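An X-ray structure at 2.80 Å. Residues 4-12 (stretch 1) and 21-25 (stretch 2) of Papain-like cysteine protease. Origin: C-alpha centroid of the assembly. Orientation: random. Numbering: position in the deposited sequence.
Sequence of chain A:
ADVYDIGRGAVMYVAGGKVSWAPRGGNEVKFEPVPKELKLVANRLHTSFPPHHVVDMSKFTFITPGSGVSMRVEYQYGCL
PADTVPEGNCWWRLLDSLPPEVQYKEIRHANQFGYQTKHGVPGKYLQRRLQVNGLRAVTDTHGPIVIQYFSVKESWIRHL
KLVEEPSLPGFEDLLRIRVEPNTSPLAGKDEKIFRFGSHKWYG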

ATOM      1  N   TYR A   4       4.826   8.561  -1.525  1.00 62.92           N
ATOM      2  CA  TYR A   4       4.859   9.670  -2.505  1.00 54.22           C
ATOM      3  C   TYR A   4       3.970   9.389  -3.659  1.00 47.32           C
ATOM      4  O   TYR A   4       3.886   8.258  -4.033  1.00 62.19           O
ATOM      5  CB  TYR A   4       6.258   9.775  -3.068  1.00 51.14           C
ATOM      6  CG  TYR A   4       7.352   9.955  -2.025  1.00 64.82           C
ATOM      7  CD1 TYR A   4       8.040   8.854  -1.491  1.00 46.83           C
ATOM      8  CD2 TYR A   4       7.709  11.221  -1.557  1.00 73.47           C
ATOM      9  CE1 TYR A   4       9.049   9.008  -0.529  1.00 59.88           C
ATOM     10  CE2 TYR A   4       8.724  11.373  -0.566  1.00 62.33           C
ATOM     11  CZ  TYR A   4       9.407  10.286  -0.093  1.00 67.84           C
ATOM     12  OH  TYR A   4      10.400  10.465   0.873  1.00 77.50           O
ATOM     13  N   ASP A   5       3.329  10.391  -4.224  1.00 44.50           N
ATOM     14  CA  ASP A   5       2.626  10.281  -5.473  1.00 41.84           C
ATOM     15  C   ASP A   5       3.646  10.217  -6.606  1.00 61.65           C
ATOM     16  O   ASP A   5       4.568  11.029  -6.643  1.00 84.66           O
ATOM     17  CB  ASP A   5       1.793  11.539  -5.664  1.00 43.60           C
ATOM     18  CG  ASP A   5       0.922  11.499  -6.924  1.00 73.31           C
ATOM     19  OD1 ASP A   5      -0.375  11.625  -6.861  1.00 73.04           O
ATOM     20  OD2 ASP A   5       1.575  11.377  -7.987  1.00 54.35           O
ATOM     21  N   ILE A   6       3.483   9.294  -7.552  1.00 62.02           N
ATOM     22  CA  ILE A   6       4.524   9.008  -8.515  1.00 46.51           C
ATOM     23  C   ILE A   6       3.967   8.964  -9.887  1.00 44.63           C
ATOM     24  O   ILE A   6       4.635   8.513 -10.834  1.00 53.66           O
ATOM     25  CB  ILE A   6       5.142   7.647  -8.303  1.00 56.14           C
ATOM     26  CG1 ILE A   6       4.054   6.559  -8.541  1.00 61.84           C
ATOM     27  CG2 ILE A   6       5.774   7.518  -6.939  1.00 41.08           C
ATOM     28  CD1 ILE A   6       4.663   5.095  -8.363  1.00 50.56           C
ATOM     29  N   GLY A   7       2.746   9.416  -9.989  1.00 39.61           N
ATOM     30  CA  GLY A   7       2.130   9.615 -11.261  1.00 40.48           C
ATOM     31  C   GLY A   7       1.297   8.442 -11.690  1.00 57.06           C
ATOM     32  O   GLY A   7       1.245   7.438 -11.004  1.00 56.96           O
ATOM     33  N   ARG A   8       0.622   8.644 -12.813  1.00 60.87           N
ATOM     34  CA  ARG A   8      -0.155   7.654 -13.544  1.00 73.53           C
ATOM     35  C   ARG A   8      -0.875   6.721 -12.581  1.00 78.90           C
ATOM     36  O   ARG A   8      -0.884   5.494 -12.753  1.00 66.15           O
ATOM     37  CB  ARG A   8       0.698   6.934 -14.619  1.00 66.24           C
ATOM     38  CG  ARG A   8       1.877   6.235 -13.997  1.00 70.36           C
ATOM     39  CD  ARG A   8       3.274   6.829 -14.400  1.00 89.89           C
ATOM     40  NE  ARG A   8       4.275   6.609 -13.304  1.00 89.32           N
ATOM     41  CZ  ARG A   8       5.525   6.151 -13.492  1.00 82.48           C
ATOM     42  NH1 ARG A   8       5.922   5.877 -14.747  1.00 93.10           N
ATOM     43  NH2 ARG A   8       6.352   5.928 -12.446  1.00 57.13           N
ATOM     44  N   GLY A   9      -1.473   7.304 -11.541  1.00 64.76           N
ATOM     45  CA  GLY A   9      -2.453   6.536 -10.804  1.00 43.51           C
ATOM     46  C   GLY A   9      -1.870   5.750  -9.639  1.00 42.55           C
ATOM     47  O   GLY A   9      -2.592   5.231  -8.874  1.00 61.88           O
ATOM     48  N   ALA A  10      -0.575   5.737  -9.440  1.00 48.23           N
ATOM     49  CA  ALA A  10       0.004   5.080  -8.283  1.00 52.62           C
ATOM     50  C   ALA A  10       0.653   5.960  -7.206  1.00 70.50           C
ATOM     51  O   ALA A  10       0.860   7.230  -7.376  1.00 56.54           O
ATOM     52  CB  ALA A  10       1.080   4.211  -8.786  1.00 43.03           C
ATOM     53  N   VAL A  11       1.114   5.248  -6.166  1.00 34.57           N
ATOM     54  CA  VAL A  11       1.915   5.919  -5.185  1.00 42.37           C
ATOM     55  C   VAL A  11       2.925   4.950  -4.674  1.00 51.84           C
ATOM     56  O   VAL A  11       2.772   3.793  -4.903  1.00 55.24           O
ATOM     57  CB  VAL A  11       1.068   6.278  -3.944  1.00 57.06           C
ATOM     58  CG1 VAL A  11       0.110   7.348  -4.255  1.00 48.49           C
ATOM     59  CG2 VAL A  11       0.341   5.062  -3.366  1.00 42.10           C
ATOM     60  N   MET A  12       3.913   5.352  -3.886  1.00 40.88           N
ATOM     61  CA  MET A  12       4.909   4.351  -3.647  1.00 48.36           C
ATOM     62  C   MET A  12       5.376   4.447  -2.280  1.00 56.96           C
ATOM     63  O   MET A  12       5.524   5.553  -1.825  1.00 62.08           O
ATOM     64  CB  MET A  12       6.115   4.644  -4.517  1.00 57.48           C
ATOM     65  CG  MET A  12       7.363   4.035  -3.970  1.00 64.76           C
ATOM     66  SD  MET A  12       8.821   4.096  -5.045  1.00 80.81           S
ATOM     67  CE  MET A  12       9.332   5.795  -5.022  1.00 46.46           C
TER
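Stretch 2 21-25: WAPRG

Stretch 2 lies along stretch 1 as an antiparallel β-strand, its Trp21–Pro23 segment pairing with Ala10–Met12 and its Arg24 closing the contact with a salt bridge to Asp5. Stretch 1 is itself a hairpin: the strand that includes Tyr4 and Asp5 turns through a type I' turn from Gly7 to Ala10, closed by Ala10 N to Gly7 O at 2.9 Å, and returns as Ala10–Met12. Stretch 2 adds to this returning strand. The two axes come within 4.5 Å, and their N-to-C directions make an angle of 151°, a twisted antiparallel arrangement. Trp21, Ala22 and Pro23 are all extended, with phi from -159° to -73° and psi from 161° to 172°; Arg24, at -80/-57, leaves the strand.

The register is set by Val11 and Ala22, which exchange two backbone hydrogen bonds, Val11 N to Ala22 O at 2.8 Å and Ala22 N to Val11 O at 3.1 Å. The non-hydrogen-bonded pairs on either side bring the chains closer: Ala10 CA lies 4.2 Å from Pro23 CA, and Met12 CA 4.1 Å from Trp21 CA. Trp21 CA also makes a CA-H...O contact with Val11 O at 3.3 Å.

The side chains of two of the three pairs share a face: Val11 and Ala22 lie on one, with Val11 CG2 4.3 Å from Ala22 CB, and Met12 and Trp21 on the other; those of Ala10 and Pro23 diverge. The indole of Trp21 leans past its pair partner Met12 toward Ala10, and its CE3 lies 3.5 Å from Ala10 CB, an oblique approach.

Beyond the strand, Arg24 N lies 2.8 Å from Gly9 O. The extended Arg24 side chain, chi1 to chi3 all t, carries NH1 to 2.7 Å from Asp5 OD1, where the carboxylate meets the guanidinium edge in a hydrogen-bonded salt bridge. Asp5 OD2 meanwhile accepts from Gly7 N at 3.0 Å, so the same carboxylate binds the first residue of the turn and the arginine just past the end of the partner strand.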

ATOM      1  N   TRP A  21       4.533  -0.408  -4.505  1.00 51.49           N
ATOM      2  CA  TRP A  21       3.647   0.640  -4.943  1.00 47.92           C
ATOM      3  C   TRP A  21       2.202   0.215  -4.811  1.00 47.66           C
ATOM      4  O   TRP A  21       1.963  -0.917  -4.647  1.00 51.36           O
ATOM      5  CB  TRP A  21       3.927   0.982  -6.384  1.00 38.52           C
ATOM      6  CG  TRP A  21       3.525  -0.073  -7.436  1.00 54.62           C
ATOM      7  CD1 TRP A  21       4.246  -1.197  -7.775  1.00 63.43           C
ATOM      8  CD2 TRP A  21       2.359  -0.104  -8.273  1.00 45.04           C
ATOM      9  NE1 TRP A  21       3.608  -1.915  -8.780  1.00 45.41           N
ATOM     10  CE2 TRP A  21       2.472  -1.259  -9.127  1.00 45.36           C
ATOM     11  CE3 TRP A  21       1.247   0.716  -8.402  1.00 47.92           C
ATOM     12  CZ2 TRP A  21       1.514  -1.627 -10.064  1.00 45.31           C
ATOM     13  CZ3 TRP A  21       0.269   0.387  -9.401  1.00 45.66           C
ATOM     14  CH2 TRP A  21       0.416  -0.799 -10.191  1.00 60.39           C
ATOM     15  N   ALA A  22       1.256   1.115  -5.022  1.00 47.40           N
ATOM     16  CA  ALA A  22      -0.140   0.801  -4.851  1.00 58.83           C
ATOM     17  C   ALA A  22      -0.932   1.811  -5.634  1.00 51.54           C
ATOM     18  O   ALA A  22      -0.401   2.879  -5.922  1.00 57.07           O
ATOM     19  CB  ALA A  22      -0.467   0.878  -3.401  1.00 46.10           C
ATOM     20  N   PRO A  23      -2.214   1.518  -5.955  1.00 46.59           N
ATOM     21  CA  PRO A  23      -2.968   2.538  -6.715  1.00 56.08           C
ATOM     22  C   PRO A  23      -3.325   3.735  -5.811  1.00 59.14           C
ATOM     23  O   PRO A  23      -3.160   3.579  -4.597  1.00 54.77           O
ATOM     24  CB  PRO A  23      -4.194   1.789  -7.272  1.00 40.51           C
ATOM     25  CG  PRO A  23      -3.875   0.401  -7.152  1.00 49.52           C
ATOM     26  CD  PRO A  23      -2.909   0.233  -5.951  1.00 44.82           C
ATOM     27  N   ARG A  24      -3.737   4.881  -6.385  1.00 54.31           N
ATOM     28  CA  ARG A  24      -3.638   6.186  -5.735  1.00 60.34           C
ATOM     29  C   ARG A  24      -4.842   6.065  -4.864  1.00 57.90           C
ATOM     30  O   ARG A  24      -4.756   6.049  -3.594  1.00 41.97           O
ATOM     31  CB  ARG A  24      -3.748   7.349  -6.756  1.00 57.27           C
ATOM     32  CG  ARG A  24      -3.939   8.826  -6.267  1.00 58.10           C
ATOM     33  CD  ARG A  24      -3.873   9.803  -7.538  1.00 65.42           C
ATOM     34  NE  ARG A  24      -4.637  11.081  -7.407  1.00100.04           N
ATOM     35  CZ  ARG A  24      -4.161  12.376  -7.376  1.00127.43           C
ATOM     36  NH1 ARG A  24      -2.806  12.726  -7.481  1.00 73.20           N
ATOM     37  NH2 ARG A  24      -5.095  13.373  -7.243  1.00 79.39           N
ATOM     38  N   GLY A  25      -5.937   5.835  -5.554  1.00 38.40           N
ATOM     39  CA  GLY A  25      -7.221   6.107  -4.969  1.00 40.22           C
ATOM     40  C   GLY A  25      -7.903   7.253  -5.689  1.00 52.90           C
ATOM     41  O   GLY A  25      -7.544   7.593  -6.832  1.00 68.84           O
TER